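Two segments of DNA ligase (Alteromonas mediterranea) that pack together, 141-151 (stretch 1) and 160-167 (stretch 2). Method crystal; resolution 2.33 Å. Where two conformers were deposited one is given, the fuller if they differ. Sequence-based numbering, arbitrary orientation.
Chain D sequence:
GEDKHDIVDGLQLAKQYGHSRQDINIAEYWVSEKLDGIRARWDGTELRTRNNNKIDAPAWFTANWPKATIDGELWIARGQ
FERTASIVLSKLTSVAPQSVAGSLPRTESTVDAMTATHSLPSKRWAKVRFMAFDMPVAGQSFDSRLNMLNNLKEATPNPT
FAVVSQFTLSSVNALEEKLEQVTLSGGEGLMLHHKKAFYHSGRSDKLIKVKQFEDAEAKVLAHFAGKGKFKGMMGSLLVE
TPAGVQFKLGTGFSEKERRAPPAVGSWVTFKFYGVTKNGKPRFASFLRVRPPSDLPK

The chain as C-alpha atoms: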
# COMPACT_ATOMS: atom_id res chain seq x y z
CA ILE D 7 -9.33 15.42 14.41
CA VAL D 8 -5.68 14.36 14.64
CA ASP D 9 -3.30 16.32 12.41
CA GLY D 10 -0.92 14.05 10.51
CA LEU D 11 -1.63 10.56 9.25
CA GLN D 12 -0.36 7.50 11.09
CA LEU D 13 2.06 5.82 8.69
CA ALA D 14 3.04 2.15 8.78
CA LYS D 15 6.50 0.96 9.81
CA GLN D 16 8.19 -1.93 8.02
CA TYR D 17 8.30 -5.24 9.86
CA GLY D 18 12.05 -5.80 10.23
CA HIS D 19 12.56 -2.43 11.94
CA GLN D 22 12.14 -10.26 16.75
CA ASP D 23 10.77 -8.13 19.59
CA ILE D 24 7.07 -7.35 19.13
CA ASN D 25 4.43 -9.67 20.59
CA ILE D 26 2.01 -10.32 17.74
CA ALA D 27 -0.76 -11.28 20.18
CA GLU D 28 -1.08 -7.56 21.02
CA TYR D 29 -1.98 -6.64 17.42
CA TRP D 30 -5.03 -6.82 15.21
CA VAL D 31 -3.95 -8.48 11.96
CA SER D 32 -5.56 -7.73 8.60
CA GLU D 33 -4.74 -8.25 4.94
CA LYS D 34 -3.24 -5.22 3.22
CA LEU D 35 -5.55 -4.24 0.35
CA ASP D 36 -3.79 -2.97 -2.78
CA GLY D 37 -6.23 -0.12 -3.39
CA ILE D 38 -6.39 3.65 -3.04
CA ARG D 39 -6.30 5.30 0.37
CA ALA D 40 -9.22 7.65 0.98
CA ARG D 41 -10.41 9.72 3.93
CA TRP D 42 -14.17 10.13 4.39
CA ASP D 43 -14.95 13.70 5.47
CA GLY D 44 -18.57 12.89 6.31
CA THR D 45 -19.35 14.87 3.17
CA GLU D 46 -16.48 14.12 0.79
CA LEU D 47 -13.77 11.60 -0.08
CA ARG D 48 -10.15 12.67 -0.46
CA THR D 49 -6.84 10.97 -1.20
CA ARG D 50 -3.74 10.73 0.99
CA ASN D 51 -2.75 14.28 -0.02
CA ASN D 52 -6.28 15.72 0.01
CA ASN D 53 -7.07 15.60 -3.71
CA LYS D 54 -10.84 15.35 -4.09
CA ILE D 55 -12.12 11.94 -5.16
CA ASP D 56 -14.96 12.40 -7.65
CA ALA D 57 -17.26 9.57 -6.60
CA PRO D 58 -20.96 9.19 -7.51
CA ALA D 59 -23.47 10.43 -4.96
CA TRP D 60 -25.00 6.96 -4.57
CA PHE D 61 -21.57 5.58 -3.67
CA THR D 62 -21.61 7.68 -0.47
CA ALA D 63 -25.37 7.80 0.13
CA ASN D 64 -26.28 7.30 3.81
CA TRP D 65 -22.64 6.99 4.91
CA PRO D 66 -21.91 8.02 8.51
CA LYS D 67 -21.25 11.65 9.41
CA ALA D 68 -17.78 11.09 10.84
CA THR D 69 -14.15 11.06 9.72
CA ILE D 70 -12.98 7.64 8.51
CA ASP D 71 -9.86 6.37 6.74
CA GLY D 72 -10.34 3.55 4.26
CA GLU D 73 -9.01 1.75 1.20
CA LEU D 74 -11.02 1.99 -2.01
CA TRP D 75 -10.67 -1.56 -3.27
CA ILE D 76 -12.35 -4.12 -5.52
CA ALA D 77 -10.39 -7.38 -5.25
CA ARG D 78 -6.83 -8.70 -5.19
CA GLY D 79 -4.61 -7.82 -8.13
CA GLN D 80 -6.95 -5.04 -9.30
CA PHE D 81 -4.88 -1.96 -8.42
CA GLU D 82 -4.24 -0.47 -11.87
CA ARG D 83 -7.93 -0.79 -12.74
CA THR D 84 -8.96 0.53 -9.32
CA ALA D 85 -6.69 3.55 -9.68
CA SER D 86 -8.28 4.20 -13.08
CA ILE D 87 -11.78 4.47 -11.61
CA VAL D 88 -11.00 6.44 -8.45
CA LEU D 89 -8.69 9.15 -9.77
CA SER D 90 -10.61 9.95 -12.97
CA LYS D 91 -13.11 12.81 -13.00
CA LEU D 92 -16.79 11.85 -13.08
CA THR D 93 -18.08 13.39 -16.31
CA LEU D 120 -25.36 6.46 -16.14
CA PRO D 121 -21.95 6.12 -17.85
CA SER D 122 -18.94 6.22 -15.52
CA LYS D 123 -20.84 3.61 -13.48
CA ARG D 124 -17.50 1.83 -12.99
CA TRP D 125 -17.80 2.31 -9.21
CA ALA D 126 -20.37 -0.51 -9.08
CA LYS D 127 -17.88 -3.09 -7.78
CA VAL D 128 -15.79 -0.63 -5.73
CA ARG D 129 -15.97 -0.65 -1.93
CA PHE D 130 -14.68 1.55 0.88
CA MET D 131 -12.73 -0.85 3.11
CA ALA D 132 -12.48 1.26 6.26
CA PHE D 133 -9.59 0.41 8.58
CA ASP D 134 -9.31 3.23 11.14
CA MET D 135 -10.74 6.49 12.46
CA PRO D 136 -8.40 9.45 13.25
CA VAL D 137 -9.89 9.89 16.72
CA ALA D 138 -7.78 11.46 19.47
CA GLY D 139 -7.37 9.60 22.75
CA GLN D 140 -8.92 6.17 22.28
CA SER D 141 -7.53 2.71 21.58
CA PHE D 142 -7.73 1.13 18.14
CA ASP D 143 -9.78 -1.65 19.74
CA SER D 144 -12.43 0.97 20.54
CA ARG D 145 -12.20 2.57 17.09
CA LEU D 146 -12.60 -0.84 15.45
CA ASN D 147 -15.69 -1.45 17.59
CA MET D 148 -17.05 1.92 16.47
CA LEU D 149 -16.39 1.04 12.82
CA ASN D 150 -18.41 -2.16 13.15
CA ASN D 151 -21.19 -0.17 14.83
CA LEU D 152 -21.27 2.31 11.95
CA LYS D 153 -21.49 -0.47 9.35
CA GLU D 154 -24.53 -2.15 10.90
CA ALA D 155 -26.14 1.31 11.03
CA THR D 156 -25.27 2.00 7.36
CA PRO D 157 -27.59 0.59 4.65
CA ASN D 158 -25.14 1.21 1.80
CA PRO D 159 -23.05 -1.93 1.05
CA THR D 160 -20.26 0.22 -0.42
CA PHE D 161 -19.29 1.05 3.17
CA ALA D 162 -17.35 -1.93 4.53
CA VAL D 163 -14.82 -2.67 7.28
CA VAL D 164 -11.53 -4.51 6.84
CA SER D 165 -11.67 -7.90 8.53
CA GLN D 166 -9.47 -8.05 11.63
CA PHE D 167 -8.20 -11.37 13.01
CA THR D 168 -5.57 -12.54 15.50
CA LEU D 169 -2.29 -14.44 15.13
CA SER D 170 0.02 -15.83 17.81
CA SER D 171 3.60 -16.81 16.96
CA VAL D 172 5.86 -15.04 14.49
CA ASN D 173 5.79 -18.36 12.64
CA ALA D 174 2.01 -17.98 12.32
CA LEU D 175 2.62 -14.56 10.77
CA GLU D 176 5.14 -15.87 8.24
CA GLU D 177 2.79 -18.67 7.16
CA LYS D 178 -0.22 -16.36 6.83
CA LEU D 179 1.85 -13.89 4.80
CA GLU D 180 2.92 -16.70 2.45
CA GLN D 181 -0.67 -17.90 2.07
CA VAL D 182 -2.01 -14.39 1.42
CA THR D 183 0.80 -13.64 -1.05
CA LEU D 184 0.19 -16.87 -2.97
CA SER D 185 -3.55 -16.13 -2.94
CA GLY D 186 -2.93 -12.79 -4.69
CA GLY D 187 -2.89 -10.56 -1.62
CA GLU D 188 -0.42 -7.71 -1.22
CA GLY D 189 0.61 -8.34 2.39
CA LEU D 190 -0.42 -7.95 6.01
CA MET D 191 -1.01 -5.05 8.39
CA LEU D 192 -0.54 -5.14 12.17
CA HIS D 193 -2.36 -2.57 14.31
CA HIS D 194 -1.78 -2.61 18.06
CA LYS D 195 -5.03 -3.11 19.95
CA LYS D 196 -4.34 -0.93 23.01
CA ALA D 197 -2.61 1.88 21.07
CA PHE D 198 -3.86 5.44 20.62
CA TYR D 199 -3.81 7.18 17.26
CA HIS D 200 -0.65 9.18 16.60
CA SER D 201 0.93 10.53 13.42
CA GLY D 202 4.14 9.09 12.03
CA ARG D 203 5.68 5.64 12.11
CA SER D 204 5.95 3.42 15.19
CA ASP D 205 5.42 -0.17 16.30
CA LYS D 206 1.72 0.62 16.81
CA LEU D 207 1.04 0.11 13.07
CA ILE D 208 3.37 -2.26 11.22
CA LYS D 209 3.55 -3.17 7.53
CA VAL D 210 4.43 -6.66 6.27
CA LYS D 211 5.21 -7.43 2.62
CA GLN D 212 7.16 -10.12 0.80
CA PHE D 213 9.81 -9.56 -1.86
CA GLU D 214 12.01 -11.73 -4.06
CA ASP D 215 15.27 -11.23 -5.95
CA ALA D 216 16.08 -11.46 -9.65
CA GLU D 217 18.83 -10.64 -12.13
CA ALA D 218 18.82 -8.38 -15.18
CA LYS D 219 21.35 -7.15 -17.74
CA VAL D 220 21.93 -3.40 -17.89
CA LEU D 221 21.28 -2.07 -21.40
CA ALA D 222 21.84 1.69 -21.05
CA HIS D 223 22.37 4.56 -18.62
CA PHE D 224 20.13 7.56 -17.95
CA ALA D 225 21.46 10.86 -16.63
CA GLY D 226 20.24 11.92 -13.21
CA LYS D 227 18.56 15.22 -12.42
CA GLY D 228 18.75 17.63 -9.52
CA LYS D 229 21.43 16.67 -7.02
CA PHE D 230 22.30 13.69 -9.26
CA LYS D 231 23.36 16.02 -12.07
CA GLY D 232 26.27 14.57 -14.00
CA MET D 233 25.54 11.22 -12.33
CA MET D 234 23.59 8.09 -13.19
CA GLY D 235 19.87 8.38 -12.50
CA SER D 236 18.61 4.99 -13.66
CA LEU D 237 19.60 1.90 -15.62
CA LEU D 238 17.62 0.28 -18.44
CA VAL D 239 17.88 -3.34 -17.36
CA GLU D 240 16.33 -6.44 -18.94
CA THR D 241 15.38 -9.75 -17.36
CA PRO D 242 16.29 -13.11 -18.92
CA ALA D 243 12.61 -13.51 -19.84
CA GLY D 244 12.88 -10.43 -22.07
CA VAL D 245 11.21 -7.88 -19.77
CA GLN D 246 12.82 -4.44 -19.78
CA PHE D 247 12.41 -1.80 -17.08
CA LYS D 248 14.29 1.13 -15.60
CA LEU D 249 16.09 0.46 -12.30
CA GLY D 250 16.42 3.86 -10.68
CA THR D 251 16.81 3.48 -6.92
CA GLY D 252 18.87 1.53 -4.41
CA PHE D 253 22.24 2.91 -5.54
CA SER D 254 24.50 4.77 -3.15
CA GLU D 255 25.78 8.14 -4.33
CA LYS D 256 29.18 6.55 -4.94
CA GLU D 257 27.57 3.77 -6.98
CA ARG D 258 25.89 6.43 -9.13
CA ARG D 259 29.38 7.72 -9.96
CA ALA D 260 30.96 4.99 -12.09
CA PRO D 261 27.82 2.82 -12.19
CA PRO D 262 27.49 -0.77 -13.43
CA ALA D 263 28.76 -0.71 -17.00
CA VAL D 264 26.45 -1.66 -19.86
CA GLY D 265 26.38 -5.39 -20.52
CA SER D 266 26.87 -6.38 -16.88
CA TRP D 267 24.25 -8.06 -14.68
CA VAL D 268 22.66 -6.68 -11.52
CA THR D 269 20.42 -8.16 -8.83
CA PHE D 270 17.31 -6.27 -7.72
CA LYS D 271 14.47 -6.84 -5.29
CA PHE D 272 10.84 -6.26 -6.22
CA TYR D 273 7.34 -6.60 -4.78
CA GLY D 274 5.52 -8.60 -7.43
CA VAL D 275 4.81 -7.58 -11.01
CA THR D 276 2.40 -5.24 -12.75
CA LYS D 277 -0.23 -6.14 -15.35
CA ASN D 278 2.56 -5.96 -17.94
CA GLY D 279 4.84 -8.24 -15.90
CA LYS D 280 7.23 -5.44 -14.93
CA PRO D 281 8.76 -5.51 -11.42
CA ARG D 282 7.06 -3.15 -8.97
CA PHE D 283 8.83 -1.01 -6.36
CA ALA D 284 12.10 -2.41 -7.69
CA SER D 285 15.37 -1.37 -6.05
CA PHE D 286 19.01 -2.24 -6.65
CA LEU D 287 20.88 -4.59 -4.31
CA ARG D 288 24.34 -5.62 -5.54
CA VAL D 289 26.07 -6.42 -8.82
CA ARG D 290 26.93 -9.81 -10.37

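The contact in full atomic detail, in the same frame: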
# COMPACT_ATOMS: atom_id res chain seq x y z
N SER D 141 -8.27 3.84 22.12
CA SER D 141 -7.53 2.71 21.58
C SER D 141 -8.12 2.26 20.25
O SER D 141 -9.31 2.43 19.98
CB SER D 141 -7.54 1.55 22.57
OG SER D 141 -8.83 0.97 22.66
N PHE D 142 -7.27 1.66 19.41
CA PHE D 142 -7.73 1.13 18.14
C PHE D 142 -8.81 0.07 18.34
O PHE D 142 -9.71 -0.06 17.50
CB PHE D 142 -6.56 0.54 17.35
CG PHE D 142 -6.96 -0.09 16.05
CD1 PHE D 142 -7.42 0.68 15.00
CD2 PHE D 142 -6.86 -1.46 15.88
CE1 PHE D 142 -7.79 0.10 13.81
CE2 PHE D 142 -7.23 -2.05 14.68
CZ PHE D 142 -7.69 -1.27 13.65
N ASP D 143 -8.73 -0.69 19.44
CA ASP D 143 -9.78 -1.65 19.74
C ASP D 143 -11.14 -0.96 19.82
O ASP D 143 -12.14 -1.47 19.31
CB ASP D 143 -9.47 -2.38 21.04
CG ASP D 143 -10.11 -3.75 21.12
OD1 ASP D 143 -9.48 -4.73 20.66
OD2 ASP D 143 -11.25 -3.85 21.62
N SER D 144 -11.18 0.22 20.45
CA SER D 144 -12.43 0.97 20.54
C SER D 144 -12.84 1.52 19.18
O SER D 144 -14.02 1.48 18.82
CB SER D 144 -12.28 2.10 21.55
OG SER D 144 -13.40 2.97 21.51
N ARG D 145 -11.88 2.03 18.41
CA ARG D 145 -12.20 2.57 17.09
C ARG D 145 -12.71 1.48 16.17
O ARG D 145 -13.67 1.69 15.41
CB ARG D 145 -10.96 3.25 16.49
CG ARG D 145 -10.31 4.26 17.43
CD ARG D 145 -9.39 5.21 16.69
NE ARG D 145 -8.22 4.54 16.11
CZ ARG D 145 -7.09 4.29 16.76
NH1 ARG D 145 -6.94 4.66 18.03
NH2 ARG D 145 -6.09 3.67 16.14
N LEU D 146 -12.09 0.29 16.21
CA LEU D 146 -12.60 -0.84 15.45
C LEU D 146 -14.05 -1.14 15.83
O LEU D 146 -14.91 -1.32 14.97
CB LEU D 146 -11.72 -2.07 15.68
CG LEU D 146 -12.19 -3.38 15.03
CD1 LEU D 146 -12.21 -3.26 13.52
CD2 LEU D 146 -11.32 -4.54 15.48
N ASN D 147 -14.32 -1.21 17.14
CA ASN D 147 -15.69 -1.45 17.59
C ASN D 147 -16.64 -0.40 17.03
O ASN D 147 -17.75 -0.73 16.60
CB ASN D 147 -15.74 -1.47 19.12
CG ASN D 147 -14.96 -2.62 19.72
OD1 ASN D 147 -14.71 -3.63 19.05
ND2 ASN D 147 -14.57 -2.48 20.98
N MET D 148 -16.22 0.86 17.03
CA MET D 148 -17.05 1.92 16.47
C MET D 148 -17.29 1.70 14.98
O MET D 148 -18.40 1.89 14.49
CB MET D 148 -16.39 3.28 16.72
CG MET D 148 -16.33 3.69 18.18
SD MET D 148 -15.17 5.03 18.51
CE MET D 148 -15.73 6.28 17.35
N LEU D 149 -16.24 1.31 14.25
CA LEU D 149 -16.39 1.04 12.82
C LEU D 149 -17.47 -0.00 12.58
O LEU D 149 -18.35 0.18 11.73
CB LEU D 149 -15.06 0.59 12.23
CG LEU D 149 -13.96 1.64 12.05
CD1 LEU D 149 -12.67 0.99 11.58
CD2 LEU D 149 -14.39 2.73 11.07
N ASN D 150 -17.41 -1.12 13.31
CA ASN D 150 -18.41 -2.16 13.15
C ASN D 150 -19.80 -1.65 13.49
O ASN D 150 -20.79 -2.04 12.86
CB ASN D 150 -18.05 -3.37 14.01
CG ASN D 150 -16.73 -4.00 13.61
OD1 ASN D 150 -16.34 -3.96 12.44
ND2 ASN D 150 -16.03 -4.58 14.58
N ASN D 151 -19.90 -0.77 14.49
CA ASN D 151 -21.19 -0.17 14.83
C ASN D 151 -21.72 0.68 13.68
O ASN D 151 -22.92 0.65 13.37
CB ASN D 151 -21.08 0.66 16.10
CG ASN D 151 -20.95 -0.19 17.35
OD1 ASN D 151 -21.36 -1.36 17.36
ND2 ASN D 151 -20.40 0.38 18.41
N THR D 160 -21.57 -0.29 -0.03
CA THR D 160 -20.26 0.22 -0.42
C THR D 160 -19.40 0.51 0.80
O THR D 160 -18.16 0.44 0.72
CB THR D 160 -20.41 1.48 -1.26
OG1 THR D 160 -21.13 2.47 -0.52
CG2 THR D 160 -21.15 1.17 -2.56
N PHE D 161 -20.02 0.84 1.93
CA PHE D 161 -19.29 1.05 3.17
C PHE D 161 -19.03 -0.30 3.83
O PHE D 161 -19.97 -1.00 4.22
CB PHE D 161 -20.09 1.96 4.10
CG PHE D 161 -19.37 2.33 5.36
CD1 PHE D 161 -18.64 3.51 5.44
CD2 PHE D 161 -19.42 1.51 6.48
CE1 PHE D 161 -17.97 3.85 6.60
CE2 PHE D 161 -18.75 1.85 7.64
CZ PHE D 161 -18.03 3.02 7.70
N ALA D 162 -17.76 -0.66 3.95
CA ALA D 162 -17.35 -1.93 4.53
C ALA D 162 -16.28 -1.67 5.59
O ALA D 162 -15.86 -0.53 5.82
CB ALA D 162 -16.84 -2.90 3.46
N VAL D 163 -15.83 -2.75 6.23
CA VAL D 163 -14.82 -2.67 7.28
C VAL D 163 -13.84 -3.81 7.07
O VAL D 163 -14.25 -4.97 6.93
CB VAL D 163 -15.44 -2.75 8.69
CG1 VAL D 163 -14.37 -2.58 9.76
CG2 VAL D 163 -16.53 -1.70 8.86
N VAL D 164 -12.55 -3.49 7.03
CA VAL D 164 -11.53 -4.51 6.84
C VAL D 164 -11.64 -5.55 7.94
O VAL D 164 -11.76 -5.21 9.13
CB VAL D 164 -10.13 -3.87 6.80
CG1 VAL D 164 -9.05 -4.94 6.76
CG2 VAL D 164 -10.01 -2.94 5.60
N SER D 165 -11.59 -6.82 7.56
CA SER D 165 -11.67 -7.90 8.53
C SER D 165 -10.40 -7.93 9.37
O SER D 165 -9.28 -7.88 8.85
CB SER D 165 -11.86 -9.24 7.82
OG SER D 165 -13.03 -9.23 7.02
N GLN D 166 -10.58 -8.01 10.69
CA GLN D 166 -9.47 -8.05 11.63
C GLN D 166 -9.49 -9.39 12.36
O GLN D 166 -10.52 -9.78 12.91
CB GLN D 166 -9.57 -6.90 12.64
CG GLN D 166 -9.67 -5.52 12.01
CD GLN D 166 -8.33 -4.99 11.54
OE1 GLN D 166 -7.28 -5.50 11.92
NE2 GLN D 166 -8.37 -3.96 10.70
N PHE D 167 -8.35 -10.08 12.34
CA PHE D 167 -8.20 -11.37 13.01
C PHE D 167 -6.96 -11.32 13.89
O PHE D 167 -6.27 -10.30 13.98
CB PHE D 167 -8.12 -12.51 11.99
CG PHE D 167 -7.06 -12.32 10.95
CD1 PHE D 167 -5.79 -12.83 11.14
CD2 PHE D 167 -7.33 -11.63 9.78
CE1 PHE D 167 -4.80 -12.66 10.18
CE2 PHE D 167 -6.36 -11.45 8.82
CZ PHE D 167 -5.09 -11.96 9.02

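The contact is a small van der Waals packing of one side of a helix against a short strand and the segment that follows it, with no hydrogen bond crossing between the two. The axes of helix 142-151 and strand 161-163 approach to 8.8 Å and run at 144°, closer to antiparallel than parallel, and 288 Å² is buried over both sides. The nearest CA atoms across the contact are those of Leu149 and Val163, 6.8 Å apart.

Val163 has the largest covered area, 71 Å². Its CA-to-CB bond points toward the helix, and with chi1 at -176° (t) both methyls lie against it: Val163 CG1 is 4.1 Å from Leu149 CB and 4.4 Å from Leu146 CD1, and Val163 CG2 is 3.9 Å from Leu149 O. A compact, branched side chain thus meets three helix residues without a long reach. Leu149 is buried and sideways (m,t), its CB giving the valine an apolar neighbour. Asn150 starts away from the strand, yet its end comes nearer, with Asn150 OD1 3.6 Å from Val163 CG1.

Gln166 packs nearer the helix start, with 60 Å² of its own surface covered. Both chi1 (-55°) and chi2 (-79°) are m, and the folded chain presents its aliphatic part: Gln166 CG is 3.7 Å from Leu146 CD1. Leu146 leaves its helix sideways, but its t,p conformation carries the tip inward to both Val163 and Gln166. Gln166 NE2 sits 4.0 Å from Phe142 CZ, near the ring plane, an edge contact. Phe161 likewise offers its edge, with Phe161 CE2 4.4 Å from Leu149 O. The flat apolar rings of both phenylalanines suit their buried sites.

Helix positions 142, 146, 149 and 150 follow the three-to-four-residue repeat, and unbroken i to i+4 backbone bonds, such as Leu146 N to Phe142 O at 2.7 Å, hold them in line.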